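Local coordinates for calreticulin, putative (Trypanosoma cruzi, PDB 5HCF), which probably acts as a lectin-like chaperone that binds both carbohydrate and peptide through its globular domain, at residues S74-D80 / F139-T145; T145-T149 / F160-G164; K32-D36 / A250-L255; C83-Y87 / D214-V218; F23-S29 / K41-E47. All blocks are in the same frame, centred on the assembly; numbering follows the deposited sequence.

The protein has two antiparallel sheets in a legume-lectin-type fold. Contacts 2 and 5 pair strands of the eight-strand sheet, and contact 1 sets the end of strand 69-76 against the loop that leads into strand 145-152. Contact 4 lies in the seven-strand sheet. Contact 3 joins the loop between strands 26-29 and 42-45 to the C-terminal helix 248-260, outside both. Contacts 1 and 2 share Thr-145, and their centres are about 12 Å apart. Contacts 3 and 4 lie farthest apart, about 23 Å between centres. Contact 5 closes first along the chain, and contact 1 closes before contact 2 opens. Leu-45 of contact 5 packs on Val-215 and Gln-217 of contact 4, where the two sheets touch.

Contact 1: residues S74-D80 / F139-T145; sequences SVKHEQD and FPEDKLT
Lys-143 and Asp-80 meet at the outer end of this contact. The lysine chain is extended and runs past Glu-78 O, with CD 3.3 Å from that oxygen. Its NZ then reaches Asp-80 OD2 at 3.4 Å, a salt bridge whose hydrogen bond is weak. Lys-76 meets the backbone of Lys-143. Its CE comes to 3.2 Å from Lys-143 O, and its aliphatic part crosses Thr-145 at about a right angle. The Lys-76 chain is extended from its start (chi1 -178°), and this carries NZ to Glu-78 OE1, 2.9 Å away. That salt bridge uses the anti lone pair of the carboxylate oxygen. Further along, His-77 CD2 touches Phe-139 CE2 at 4.0 Å, the two rings set obliquely. The backbones also approach: Lys-143 CA points its hydrogen almost straight at His-77 O, 3.4 Å away.

A second shell sets these groups in place. Asp-142 OD1 takes the backbone N of Leu-144 at 3.1 Å, an Asx turn, and also bonds His-146 NE2. His-77 ND1 is tied to Ser-222, Thr-145 OG1 to Glu-251, and Glu-78 OE2 to the backbone of Lys-32. Lys-76 also makes a cation-pi contact with Phe-33. Each lysine has a carboxylate partner, Lys-76 with Glu-78 and, weakly, Lys-143 with Asp-80, so the charges are probably balanced locally. No backbone hydrogen bond joins the two segments, and they meet largely by lysine chains lying against backbone oxygens.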
# COMPACT_ATOMS: atom_id res chain seq x y z
N SER A 74 6.03 -0.93 -4.37
CA SER A 74 7.26 -0.46 -3.75
C SER A 74 7.29 1.06 -3.67
O SER A 74 6.73 1.75 -4.52
CB SER A 74 8.49 -0.96 -4.53
OG SER A 74 8.47 -0.49 -5.86
N VAL A 75 7.92 1.58 -2.62
CA VAL A 75 8.20 3.01 -2.51
C VAL A 75 9.68 3.21 -2.21
O VAL A 75 10.26 2.49 -1.40
CB VAL A 75 7.39 3.69 -1.40
CG1 VAL A 75 7.18 5.16 -1.72
CG2 VAL A 75 6.07 2.99 -1.22
N LYS A 76 10.28 4.21 -2.84
CA LYS A 76 11.66 4.55 -2.56
C LYS A 76 11.73 5.97 -2.03
O LYS A 76 11.42 6.92 -2.75
CB LYS A 76 12.53 4.39 -3.81
CG LYS A 76 14.00 4.70 -3.57
CD LYS A 76 14.77 4.92 -4.87
CE LYS A 76 16.27 4.86 -4.63
NZ LYS A 76 17.02 5.59 -5.67
N HIS A 77 12.12 6.12 -0.77
CA HIS A 77 12.29 7.43 -0.16
C HIS A 77 13.76 7.83 -0.16
O HIS A 77 14.41 7.81 0.89
CB HIS A 77 11.76 7.44 1.28
CG HIS A 77 10.30 7.11 1.39
ND1 HIS A 77 9.33 7.80 0.70
CD2 HIS A 77 9.66 6.18 2.12
CE1 HIS A 77 8.14 7.30 1.00
NE2 HIS A 77 8.32 6.32 1.86
N GLU A 78 14.28 8.20 -1.32
CA GLU A 78 15.70 8.52 -1.47
C GLU A 78 16.05 9.93 -0.99
O GLU A 78 17.23 10.29 -0.88
CB GLU A 78 16.12 8.37 -2.94
CG GLU A 78 15.24 9.13 -3.93
CD GLU A 78 15.90 9.33 -5.28
OE1 GLU A 78 16.59 8.41 -5.76
OE2 GLU A 78 15.72 10.42 -5.88
N GLN A 79 15.03 10.71 -0.67
CA GLN A 79 15.20 12.13 -0.37
C GLN A 79 15.59 12.47 1.08
O GLN A 79 15.81 13.65 1.38
CB GLN A 79 13.92 12.89 -0.73
CG GLN A 79 12.74 12.58 0.15
CD GLN A 79 11.86 11.49 -0.45
OE1 GLN A 79 12.35 10.54 -1.05
NE2 GLN A 79 10.55 11.64 -0.29
N ASP A 80 15.67 11.47 1.95
CA ASP A 80 15.80 11.71 3.40
C ASP A 80 14.46 12.19 3.93
O ASP A 80 14.29 13.35 4.29
CB ASP A 80 16.89 12.73 3.74
CG ASP A 80 18.28 12.15 3.65
OD1 ASP A 80 18.46 10.97 4.04
OD2 ASP A 80 19.21 12.87 3.19
N PHE A 139 8.84 0.68 9.18
CA PHE A 139 9.49 0.38 7.91
C PHE A 139 10.89 0.97 7.92
O PHE A 139 11.15 1.92 8.66
CB PHE A 139 8.67 0.91 6.72
CG PHE A 139 8.67 2.41 6.60
CD1 PHE A 139 7.74 3.18 7.27
CD2 PHE A 139 9.61 3.05 5.79
CE1 PHE A 139 7.73 4.56 7.15
CE2 PHE A 139 9.62 4.42 5.67
CZ PHE A 139 8.67 5.18 6.35
N PRO A 140 11.79 0.40 7.10
CA PRO A 140 13.20 0.80 7.12
C PRO A 140 13.39 2.25 6.72
O PRO A 140 12.83 2.71 5.72
CB PRO A 140 13.86 -0.15 6.11
CG PRO A 140 12.85 -1.22 5.83
CD PRO A 140 11.51 -0.65 6.12
N GLU A 141 14.18 2.98 7.50
CA GLU A 141 14.37 4.40 7.27
C GLU A 141 15.68 4.64 6.55
O GLU A 141 16.67 5.04 7.16
CB GLU A 141 14.32 5.17 8.60
CG GLU A 141 12.92 5.22 9.19
CD GLU A 141 12.86 5.98 10.49
OE1 GLU A 141 11.73 6.18 11.00
OE2 GLU A 141 13.93 6.37 11.01
N ASP A 142 15.67 4.39 5.25
CA ASP A 142 16.84 4.59 4.41
C ASP A 142 16.39 5.04 3.03
O ASP A 142 15.19 5.23 2.79
CB ASP A 142 17.69 3.31 4.34
CG ASP A 142 16.90 2.11 3.83
OD1 ASP A 142 15.97 2.29 3.02
OD2 ASP A 142 17.22 0.97 4.24
N LYS A 143 17.35 5.22 2.12
CA LYS A 143 17.05 5.73 0.79
C LYS A 143 16.79 4.61 -0.23
O LYS A 143 16.58 4.88 -1.41
CB LYS A 143 18.20 6.61 0.30
CG LYS A 143 18.42 7.85 1.15
CD LYS A 143 19.61 8.65 0.66
CE LYS A 143 19.78 9.91 1.49
NZ LYS A 143 20.57 10.95 0.76
N LEU A 144 16.79 3.37 0.23
CA LEU A 144 16.63 2.23 -0.67
C LEU A 144 15.16 1.94 -1.00
O LEU A 144 14.25 2.39 -0.30
CB LEU A 144 17.28 0.99 -0.07
CG LEU A 144 18.78 1.06 0.22
CD1 LEU A 144 19.19 -0.11 1.09
CD2 LEU A 144 19.57 1.07 -1.08
N THR A 145 14.95 1.18 -2.07
CA THR A 145 13.62 0.74 -2.46
C THR A 145 13.13 -0.38 -1.54
O THR A 145 13.85 -1.35 -1.29
CB THR A 145 13.59 0.24 -3.92
OG1 THR A 145 13.83 1.33 -4.81
CG2 THR A 145 12.23 -0.38 -4.25

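Contact 2: residues T145-T149 / F160-G164; sequences THVYT and FFLDG
Strands 145-149 and 160-162 run antiparallel, their axes 4.8 Å apart at closest approach, with Thr-149 and Phe-161 as a hydrogen-bonded pair and Tyr-148 and Leu-162 as a non-hydrogen-bonded one. The pairing carries on past the strand end, where Asp-163 N bonds Val-147 O at 2.9 Å. Asp-163 then grips the other strand with both carboxylate oxygens. OD2 accepts from His-146 ND1 at 2.8 Å through its syn lone pair. The bond is fairly straight (162°), and the oxygen lies almost in the imidazole plane. OD1 accepts from Val-147 N at 2.9 Å. Ring and carboxylate are only 24° apart, nearly coplanar. His-146 NE2 bonds Asp-142 on its far side, which leaves the ring held at both nitrogens and probably fixed in rotation.

On the Tyr-148 side, three side chains pack together. Leu-162 CD1 approaches Tyr-148 CE2 at 3.7 Å. Phe-160 CZ lies at the edge of the tyrosine ring, 3.9 Å from Tyr-148 CD2. The phenylalanine reaches it because its CG stands anti to the backbone N (chi1 164°), which swings the ring toward Tyr-148. Tyr-148 also rests on Phe-139 and Phe-109. On the other face, Thr-149 CB and Phe-161 CB sit 3.9 Å apart. A water joins Thr-149 OG1 to Gly-164 N, and Thr-149 OG1 also bonds Ser-72. The pairing is that of a beta hairpin, 145-152 with 157-162, within the eight-strand sheet of a legume-lectin-type fold.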
# COMPACT_ATOMS: atom_id res chain seq x y z
N THR A 145 14.95 1.18 -2.07
CA THR A 145 13.62 0.74 -2.46
C THR A 145 13.13 -0.38 -1.54
O THR A 145 13.85 -1.35 -1.29
CB THR A 145 13.59 0.24 -3.92
OG1 THR A 145 13.83 1.33 -4.81
CG2 THR A 145 12.23 -0.38 -4.25
N HIS A 146 11.91 -0.24 -1.04
CA HIS A 146 11.30 -1.30 -0.24
C HIS A 146 9.94 -1.69 -0.80
O HIS A 146 9.23 -0.86 -1.36
CB HIS A 146 11.17 -0.86 1.22
CG HIS A 146 12.49 -0.57 1.87
ND1 HIS A 146 13.35 -1.56 2.28
CD2 HIS A 146 13.09 0.61 2.18
CE1 HIS A 146 14.43 -1.01 2.81
NE2 HIS A 146 14.29 0.30 2.76
N VAL A 147 9.61 -2.97 -0.66
CA VAL A 147 8.38 -3.52 -1.23
C VAL A 147 7.41 -3.93 -0.13
O VAL A 147 7.79 -4.56 0.86
CB VAL A 147 8.68 -4.74 -2.12
CG1 VAL A 147 7.41 -5.21 -2.83
CG2 VAL A 147 9.78 -4.42 -3.12
N TYR A 148 6.14 -3.58 -0.31
CA TYR A 148 5.12 -3.91 0.68
C TYR A 148 4.05 -4.78 0.04
O TYR A 148 3.38 -4.38 -0.91
CB TYR A 148 4.51 -2.64 1.27
CG TYR A 148 5.57 -1.72 1.84
CD1 TYR A 148 6.26 -0.83 1.03
CD2 TYR A 148 5.88 -1.74 3.20
CE1 TYR A 148 7.23 0.01 1.54
CE2 TYR A 148 6.84 -0.90 3.72
CZ TYR A 148 7.52 -0.03 2.89
OH TYR A 148 8.48 0.80 3.40
N THR A 149 3.91 -6.00 0.56
CA THR A 149 3.00 -6.98 -0.01
C THR A 149 2.03 -7.50 1.03
O THR A 149 2.42 -7.81 2.16
CB THR A 149 3.78 -8.18 -0.61
OG1 THR A 149 4.77 -7.71 -1.53
CG2 THR A 149 2.84 -9.12 -1.32
N PHE A 160 1.77 -10.22 5.85
CA PHE A 160 2.41 -9.01 5.35
C PHE A 160 3.89 -9.24 5.07
O PHE A 160 4.63 -9.71 5.94
CB PHE A 160 2.23 -7.86 6.34
CG PHE A 160 3.15 -6.70 6.09
CD1 PHE A 160 3.08 -5.98 4.91
CD2 PHE A 160 4.10 -6.34 7.03
CE1 PHE A 160 3.93 -4.92 4.67
CE2 PHE A 160 4.96 -5.28 6.80
CZ PHE A 160 4.88 -4.57 5.62
N PHE A 161 4.33 -8.89 3.87
CA PHE A 161 5.72 -9.07 3.48
C PHE A 161 6.39 -7.73 3.25
O PHE A 161 5.84 -6.84 2.59
CB PHE A 161 5.81 -9.91 2.20
CG PHE A 161 5.21 -11.28 2.34
CD1 PHE A 161 3.84 -11.46 2.26
CD2 PHE A 161 6.02 -12.38 2.53
CE1 PHE A 161 3.29 -12.72 2.39
CE2 PHE A 161 5.48 -13.65 2.66
CZ PHE A 161 4.11 -13.81 2.59
N LEU A 162 7.59 -7.58 3.80
CA LEU A 162 8.41 -6.41 3.52
C LEU A 162 9.68 -6.87 2.82
O LEU A 162 10.39 -7.73 3.33
CB LEU A 162 8.73 -5.65 4.81
CG LEU A 162 9.22 -4.21 4.65
CD1 LEU A 162 8.66 -3.35 5.77
CD2 LEU A 162 10.74 -4.15 4.63
N ASP A 163 9.93 -6.32 1.64
CA ASP A 163 11.06 -6.72 0.81
C ASP A 163 11.09 -8.23 0.56
O ASP A 163 12.15 -8.85 0.54
CB ASP A 163 12.38 -6.29 1.46
CG ASP A 163 12.48 -4.80 1.61
OD1 ASP A 163 11.82 -4.08 0.84
OD2 ASP A 163 13.23 -4.34 2.49
N GLY A 164 9.91 -8.81 0.36
CA GLY A 164 9.79 -10.21 -0.00
C GLY A 164 9.77 -11.16 1.18
O GLY A 164 9.43 -12.33 1.03
O HOH W 1 7.36 -7.42 -0.24

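Contact 3: residues K32-D36 / A250-L255; sequences KFYAD and AEADAL
Phe-33 meets the helix first. Its CG lies between the backbone N and the carbonyl carbon (chi1 73°), which turns the ring toward Leu-255. Leu-255 CD1 sits over one ring face, 4.0 Å from the centroid and 28° off the normal, a CH-pi contact. The same methyl is 3.6 Å from Phe-33 CZ. Leu-255 CB is equally close, 3.6 Å, to Phe-33 CE2. At the ring edge lies Glu-251 O, a helix carbonyl that already accepts from Leu-255 N.

Tyr-34 takes part through its backbone. Its carbonyl O is 3.4 Å from Ala-254 CB, while its side chain starts away from the helix.

Ala-35 makes the closest backbone approach. Its CA is 3.9 Å from Glu-251 CA, and its CB is 3.4 Å from Ala-250 CB. The same methyl also packs against Glu-251 CB, at 3.7 Å. The small side chains of Ala-35, Ala-250 and Ala-254 let the loop come this near to the helix. The Glu-251 carboxylate bonds Thr-145, outside this contact.

No hydrogen bond crosses between the two segments, and the join is mainly apolar. The loop between strands 26-29 and 42-45 packs on the C-terminal helix 248-260, at the border of a lectin-type beta sandwich.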
# COMPACT_ATOMS: atom_id res chain seq x y z
N LYS A 32 17.58 10.35 -8.32
CA LYS A 32 18.99 10.77 -8.37
C LYS A 32 19.96 9.62 -8.55
O LYS A 32 20.97 9.76 -9.25
CB LYS A 32 19.38 11.52 -7.09
CG LYS A 32 18.62 12.78 -6.79
CD LYS A 32 19.35 13.55 -5.70
CE LYS A 32 19.49 12.68 -4.45
NZ LYS A 32 20.01 13.42 -3.28
N PHE A 33 19.68 8.48 -7.93
CA PHE A 33 20.46 7.28 -8.14
C PHE A 33 19.53 6.10 -8.39
O PHE A 33 18.40 6.08 -7.91
CB PHE A 33 21.37 7.00 -6.94
CG PHE A 33 20.64 6.50 -5.74
CD1 PHE A 33 19.98 7.38 -4.90
CD2 PHE A 33 20.61 5.15 -5.44
CE1 PHE A 33 19.31 6.93 -3.79
CE2 PHE A 33 19.93 4.69 -4.32
CZ PHE A 33 19.28 5.58 -3.50
N TYR A 34 20.01 5.11 -9.15
CA TYR A 34 19.15 4.02 -9.58
C TYR A 34 19.94 2.77 -9.96
O TYR A 34 21.09 2.87 -10.42
CB TYR A 34 18.29 4.47 -10.76
CG TYR A 34 19.07 5.28 -11.77
CD1 TYR A 34 19.88 4.65 -12.71
CD2 TYR A 34 19.02 6.67 -11.77
CE1 TYR A 34 20.61 5.38 -13.62
CE2 TYR A 34 19.75 7.41 -12.68
CZ TYR A 34 20.54 6.76 -13.61
OH TYR A 34 21.27 7.48 -14.52
N ALA A 35 19.33 1.61 -9.78
CA ALA A 35 19.92 0.35 -10.21
C ALA A 35 19.97 0.27 -11.74
O ALA A 35 20.92 -0.27 -12.31
CB ALA A 35 19.13 -0.83 -9.64
N ASP A 36 18.95 0.81 -12.39
CA ASP A 36 18.87 0.77 -13.85
C ASP A 36 18.09 1.98 -14.36
O ASP A 36 17.00 2.27 -13.88
CB ASP A 36 18.21 -0.54 -14.30
CG ASP A 36 18.15 -0.67 -15.81
OD1 ASP A 36 17.34 0.03 -16.45
OD2 ASP A 36 18.93 -1.48 -16.36
N ALA A 250 22.27 -4.05 -7.66
CA ALA A 250 22.60 -2.85 -8.43
C ALA A 250 22.29 -1.54 -7.69
O ALA A 250 23.13 -0.64 -7.63
CB ALA A 250 21.88 -2.87 -9.77
N GLU A 251 21.09 -1.45 -7.13
CA GLU A 251 20.67 -0.24 -6.41
C GLU A 251 21.56 0.08 -5.22
O GLU A 251 21.98 1.22 -5.03
CB GLU A 251 19.22 -0.38 -5.95
CG GLU A 251 18.61 0.91 -5.43
CD GLU A 251 17.25 0.70 -4.79
OE1 GLU A 251 17.16 -0.10 -3.84
OE2 GLU A 251 16.28 1.33 -5.25
N ALA A 252 21.85 -0.93 -4.40
CA ALA A 252 22.70 -0.76 -3.23
C ALA A 252 24.10 -0.27 -3.63
O ALA A 252 24.70 0.54 -2.91
CB ALA A 252 22.79 -2.06 -2.46
N ASP A 253 24.61 -0.75 -4.75
CA ASP A 253 25.91 -0.31 -5.26
C ASP A 253 25.82 1.11 -5.80
O ASP A 253 26.76 1.90 -5.68
CB ASP A 253 26.42 -1.26 -6.34
CG ASP A 253 26.80 -2.63 -5.79
OD1 ASP A 253 26.85 -2.78 -4.55
OD2 ASP A 253 27.03 -3.55 -6.60
N ALA A 254 24.68 1.44 -6.39
CA ALA A 254 24.43 2.79 -6.87
C ALA A 254 24.37 3.76 -5.69
O ALA A 254 24.87 4.88 -5.77
CB ALA A 254 23.16 2.85 -7.68
N LEU A 255 23.74 3.32 -4.61
CA LEU A 255 23.65 4.11 -3.39
C LEU A 255 25.02 4.37 -2.77
O LEU A 255 25.31 5.48 -2.32
CB LEU A 255 22.74 3.44 -2.36
CG LEU A 255 22.64 4.18 -1.02
CD1 LEU A 255 22.05 5.57 -1.20
CD2 LEU A 255 21.83 3.36 -0.03

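Contact 4: residues C83-Y87 / D214-V218; sequences CGGGY and DVWQV
Strands 83-85 and 214-217 run antiparallel, with axes 4.7 Å apart at closest approach, as neighbours in the seven-strand sheet of the legume-lectin-type fold. Two backbone bonds tie them. Val-218 N donates to Cys-83 O at 2.9 Å, and Gly-85 N donates to Trp-216 O at 2.9 Å. The strands come closest at Gly-84, whose CA is 4.0 Å from Gln-217 CA and also touches Gln-217 CG. Beside it, Val-215 CB lies 3.9 Å from Gly-85 O.

Cys-83 packs its CB on Val-218 CG2 at 3.6 Å. Its SG, bonded to Cys-114 in a disulfide, lies at the edge of the Trp-216 ring. That contact is sulfur-aromatic, with SG 5.1 Å from the centroid of the five-membered ring. Asp-214 points its carboxylate to Lys-89. A water accepts from Asp-214 N and donates to Asp-214 O and to Tyr-87 O, bridging the segments beyond the paired strands. Tyr-87 turns its ring over the neighbouring strand (chi1 51°) and also meets His-121 edge-to-face. One face of this tyrosine receives Val-215 CG1, which stands almost exactly above the ring centre, 4.0 Å from the centroid and 8° off the normal.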
# COMPACT_ATOMS: atom_id res chain seq x y z
N CYS A 83 8.99 13.65 7.22
CA CYS A 83 7.54 13.54 7.31
C CYS A 83 6.94 13.35 5.92
O CYS A 83 7.06 14.23 5.06
CB CYS A 83 6.93 14.77 8.00
SG CYS A 83 5.13 14.64 8.29
N GLY A 84 6.32 12.20 5.70
CA GLY A 84 5.60 11.95 4.46
C GLY A 84 5.07 10.54 4.32
O GLY A 84 5.61 9.60 4.89
N GLY A 85 4.02 10.39 3.52
CA GLY A 85 3.41 9.09 3.32
C GLY A 85 3.91 8.40 2.07
O GLY A 85 4.40 9.04 1.14
N GLY A 86 3.79 7.07 2.05
CA GLY A 86 4.16 6.28 0.89
C GLY A 86 3.24 5.09 0.75
O GLY A 86 3.64 4.01 0.33
N TYR A 87 1.97 5.31 1.10
CA TYR A 87 0.98 4.24 1.07
C TYR A 87 -0.01 4.44 -0.08
O TYR A 87 -0.24 5.56 -0.53
CB TYR A 87 0.23 4.19 2.40
CG TYR A 87 -0.32 5.53 2.83
CD1 TYR A 87 -1.56 5.98 2.38
CD2 TYR A 87 0.40 6.35 3.69
CE1 TYR A 87 -2.06 7.21 2.78
CE2 TYR A 87 -0.09 7.58 4.09
CZ TYR A 87 -1.33 8.01 3.64
OH TYR A 87 -1.82 9.23 4.04
N ASP A 214 -2.87 8.84 -2.32
CA ASP A 214 -3.32 10.00 -1.58
C ASP A 214 -2.41 10.19 -0.38
O ASP A 214 -2.61 9.59 0.68
CB ASP A 214 -4.78 9.82 -1.14
CG ASP A 214 -5.19 10.78 -0.05
OD1 ASP A 214 -4.76 11.95 -0.09
OD2 ASP A 214 -5.93 10.35 0.87
N VAL A 215 -1.37 11.02 -0.54
CA VAL A 215 -0.39 11.20 0.52
C VAL A 215 0.01 12.65 0.71
O VAL A 215 -0.14 13.47 -0.20
CB VAL A 215 0.90 10.39 0.25
CG1 VAL A 215 0.58 8.92 0.13
CG2 VAL A 215 1.60 10.89 -1.00
N TRP A 216 0.50 12.96 1.90
CA TRP A 216 1.11 14.25 2.19
C TRP A 216 2.62 14.06 2.35
O TRP A 216 3.06 13.11 2.99
CB TRP A 216 0.51 14.87 3.46
CG TRP A 216 1.39 15.88 4.14
CD1 TRP A 216 2.25 15.65 5.18
CD2 TRP A 216 1.51 17.27 3.82
NE1 TRP A 216 2.89 16.81 5.53
CE2 TRP A 216 2.45 17.83 4.71
CE3 TRP A 216 0.91 18.11 2.87
CZ2 TRP A 216 2.81 19.17 4.69
CZ3 TRP A 216 1.26 19.44 2.85
CH2 TRP A 216 2.20 19.96 3.75
N GLN A 217 3.40 14.96 1.74
CA GLN A 217 4.85 14.91 1.87
C GLN A 217 5.46 16.27 2.16
O GLN A 217 5.23 17.23 1.43
CB GLN A 217 5.50 14.33 0.61
CG GLN A 217 5.50 12.82 0.51
CD GLN A 217 6.48 12.31 -0.52
OE1 GLN A 217 6.32 12.53 -1.72
NE2 GLN A 217 7.53 11.64 -0.06
N VAL A 218 6.25 16.33 3.23
CA VAL A 218 7.05 17.51 3.52
C VAL A 218 8.29 17.49 2.64
O VAL A 218 8.49 18.39 1.82
CB VAL A 218 7.48 17.58 5.00
CG1 VAL A 218 8.38 18.80 5.21
CG2 VAL A 218 6.26 17.64 5.91
O HOH W 2 -2.83 6.94 -0.43

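Contact 5: residues F23-S29 / K41-E47; sequences FGKVEIS and KGLRLTE
Glu-27 and Arg-44 lie side by side and point the same way from one face of the strand pair. Their carboxylate and guanidinium planes are turned 43° apart. Glu-27 OE2 meets Arg-44 NH1 at 2.8 Å, a salt bridge whose hydrogen bond is weak because it is bent (116°). The arginine is extended from CG to NE, and its CD passes Ser-29 OG at 3.3 Å. That hydroxyl is hydrogen-bonded to Gly-31 N.

The other face is apolar. Val-26 lies alongside Leu-45, with CG1 3.6 Å from Leu-45 CD2. It crosses Leu-43 at a slant, its CG2 3.7 Å from Leu-43 CD2. Val-26 thus touches both leucines. Strand 50-62 borders this patch through Tyr-52, which touches both Val-26 and Leu-45.

Beyond the paired strands, Thr-46 and Glu-47 continue alongside Lys-25. Lys-25 O takes Thr-46 N at 3.0 Å, the donor nearly in line with the C=O. Thr-46 CG2 also packs on Glu-27 CG. Glu-47 OE1 accepts from Lys-25 N at 3.0 Å, on the anti side and somewhat out of the carboxylate plane.

Between these groups the backbones pair in antiparallel fashion. Glu-27 with Arg-44 and Ser-29 with Gly-42 each bond in both directions. The N-to-C directions of the short strands are 136° apart, well off straight antiparallel. The result is a twisted antiparallel hairpin, 26-29 with 42-45, whose second strand joins 223-230 in the larger sheet of a lectin-type beta sandwich.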
# COMPACT_ATOMS: atom_id res chain seq x y z
N PHE A 23 -2.59 20.45 -5.86
CA PHE A 23 -1.97 19.14 -5.68
C PHE A 23 -0.58 19.14 -6.30
O PHE A 23 -0.32 19.87 -7.26
CB PHE A 23 -2.82 18.02 -6.29
CG PHE A 23 -3.99 17.62 -5.45
CD1 PHE A 23 -3.80 17.13 -4.17
CD2 PHE A 23 -5.28 17.71 -5.93
CE1 PHE A 23 -4.88 16.75 -3.38
CE2 PHE A 23 -6.36 17.33 -5.15
CZ PHE A 23 -6.16 16.85 -3.88
N GLY A 24 0.31 18.34 -5.74
CA GLY A 24 1.70 18.32 -6.17
C GLY A 24 1.90 17.70 -7.53
O GLY A 24 1.07 16.91 -7.99
N LYS A 25 2.99 18.07 -8.19
CA LYS A 25 3.28 17.52 -9.51
C LYS A 25 4.03 16.20 -9.41
O LYS A 25 4.88 16.01 -8.54
CB LYS A 25 4.09 18.53 -10.34
CG LYS A 25 4.76 17.94 -11.58
CD LYS A 25 5.90 18.83 -12.07
CE LYS A 25 6.75 18.12 -13.12
NZ LYS A 25 8.00 18.86 -13.42
N VAL A 26 3.70 15.28 -10.31
CA VAL A 26 4.36 13.99 -10.36
C VAL A 26 4.96 13.76 -11.74
O VAL A 26 4.52 14.37 -12.72
CB VAL A 26 3.40 12.82 -10.02
CG1 VAL A 26 2.70 13.08 -8.69
CG2 VAL A 26 2.40 12.60 -11.14
N GLU A 27 5.95 12.88 -11.82
CA GLU A 27 6.60 12.58 -13.08
C GLU A 27 7.12 11.15 -13.10
O GLU A 27 7.32 10.54 -12.05
CB GLU A 27 7.75 13.55 -13.34
CG GLU A 27 8.96 13.27 -12.46
CD GLU A 27 10.06 14.28 -12.64
OE1 GLU A 27 10.00 15.07 -13.61
OE2 GLU A 27 10.99 14.29 -11.80
N ILE A 28 7.34 10.61 -14.29
CA ILE A 28 8.02 9.34 -14.43
C ILE A 28 9.52 9.58 -14.36
O ILE A 28 10.06 10.39 -15.11
CB ILE A 28 7.66 8.64 -15.77
CG1 ILE A 28 6.15 8.36 -15.84
CG2 ILE A 28 8.48 7.38 -15.95
CD1 ILE A 28 5.61 7.51 -14.69
N SER A 29 10.20 8.89 -13.45
CA SER A 29 11.62 9.15 -13.20
C SER A 29 12.29 8.03 -12.41
O SER A 29 11.64 7.31 -11.66
CB SER A 29 11.79 10.48 -12.46
OG SER A 29 12.99 10.48 -11.70
N LYS A 41 12.64 3.25 -13.32
CA LYS A 41 11.67 4.32 -13.54
C LYS A 41 10.36 4.03 -12.81
O LYS A 41 9.95 2.87 -12.69
CB LYS A 41 11.42 4.54 -15.03
CG LYS A 41 12.58 5.19 -15.77
CD LYS A 41 12.22 5.50 -17.21
CE LYS A 41 13.20 6.49 -17.82
NZ LYS A 41 12.93 6.71 -19.27
N GLY A 42 9.72 5.09 -12.33
CA GLY A 42 8.47 4.95 -11.60
C GLY A 42 7.80 6.29 -11.36
O GLY A 42 8.23 7.31 -11.89
N LEU A 43 6.73 6.28 -10.57
CA LEU A 43 5.99 7.49 -10.26
C LEU A 43 6.70 8.27 -9.17
O LEU A 43 6.84 7.80 -8.04
CB LEU A 43 4.56 7.14 -9.84
CG LEU A 43 3.52 8.27 -9.77
CD1 LEU A 43 3.75 9.13 -8.55
CD2 LEU A 43 3.57 9.10 -11.03
N ARG A 44 7.15 9.47 -9.51
CA ARG A 44 7.95 10.27 -8.58
C ARG A 44 7.22 11.54 -8.16
O ARG A 44 6.77 12.32 -9.01
CB ARG A 44 9.30 10.61 -9.21
CG ARG A 44 10.19 11.48 -8.35
CD ARG A 44 11.51 11.77 -9.05
NE ARG A 44 12.35 12.66 -8.26
CZ ARG A 44 12.25 13.99 -8.27
NH1 ARG A 44 11.35 14.59 -9.04
NH2 ARG A 44 13.06 14.72 -7.51
N LEU A 45 7.10 11.74 -6.85
CA LEU A 45 6.51 12.96 -6.33
C LEU A 45 7.59 14.04 -6.28
O LEU A 45 8.68 13.81 -5.76
CB LEU A 45 5.91 12.72 -4.95
CG LEU A 45 5.10 11.43 -4.81
CD1 LEU A 45 4.20 11.49 -3.59
CD2 LEU A 45 4.28 11.15 -6.06
N THR A 46 7.28 15.21 -6.84
CA THR A 46 8.31 16.20 -7.16
C THR A 46 8.41 17.38 -6.20
O THR A 46 9.48 17.95 -6.04
CB THR A 46 8.09 16.77 -8.58
OG1 THR A 46 6.82 17.43 -8.65
CG2 THR A 46 8.13 15.65 -9.61
N GLU A 47 7.30 17.76 -5.58
CA GLU A 47 7.25 19.03 -4.87
C GLU A 47 7.14 18.88 -3.36
O GLU A 47 6.28 18.17 -2.85
CB GLU A 47 6.08 19.87 -5.39
CG GLU A 47 6.23 20.29 -6.85
CD GLU A 47 5.12 21.23 -7.29
OE1 GLU A 47 3.96 20.79 -7.37
OE2 GLU A 47 5.42 22.42 -7.55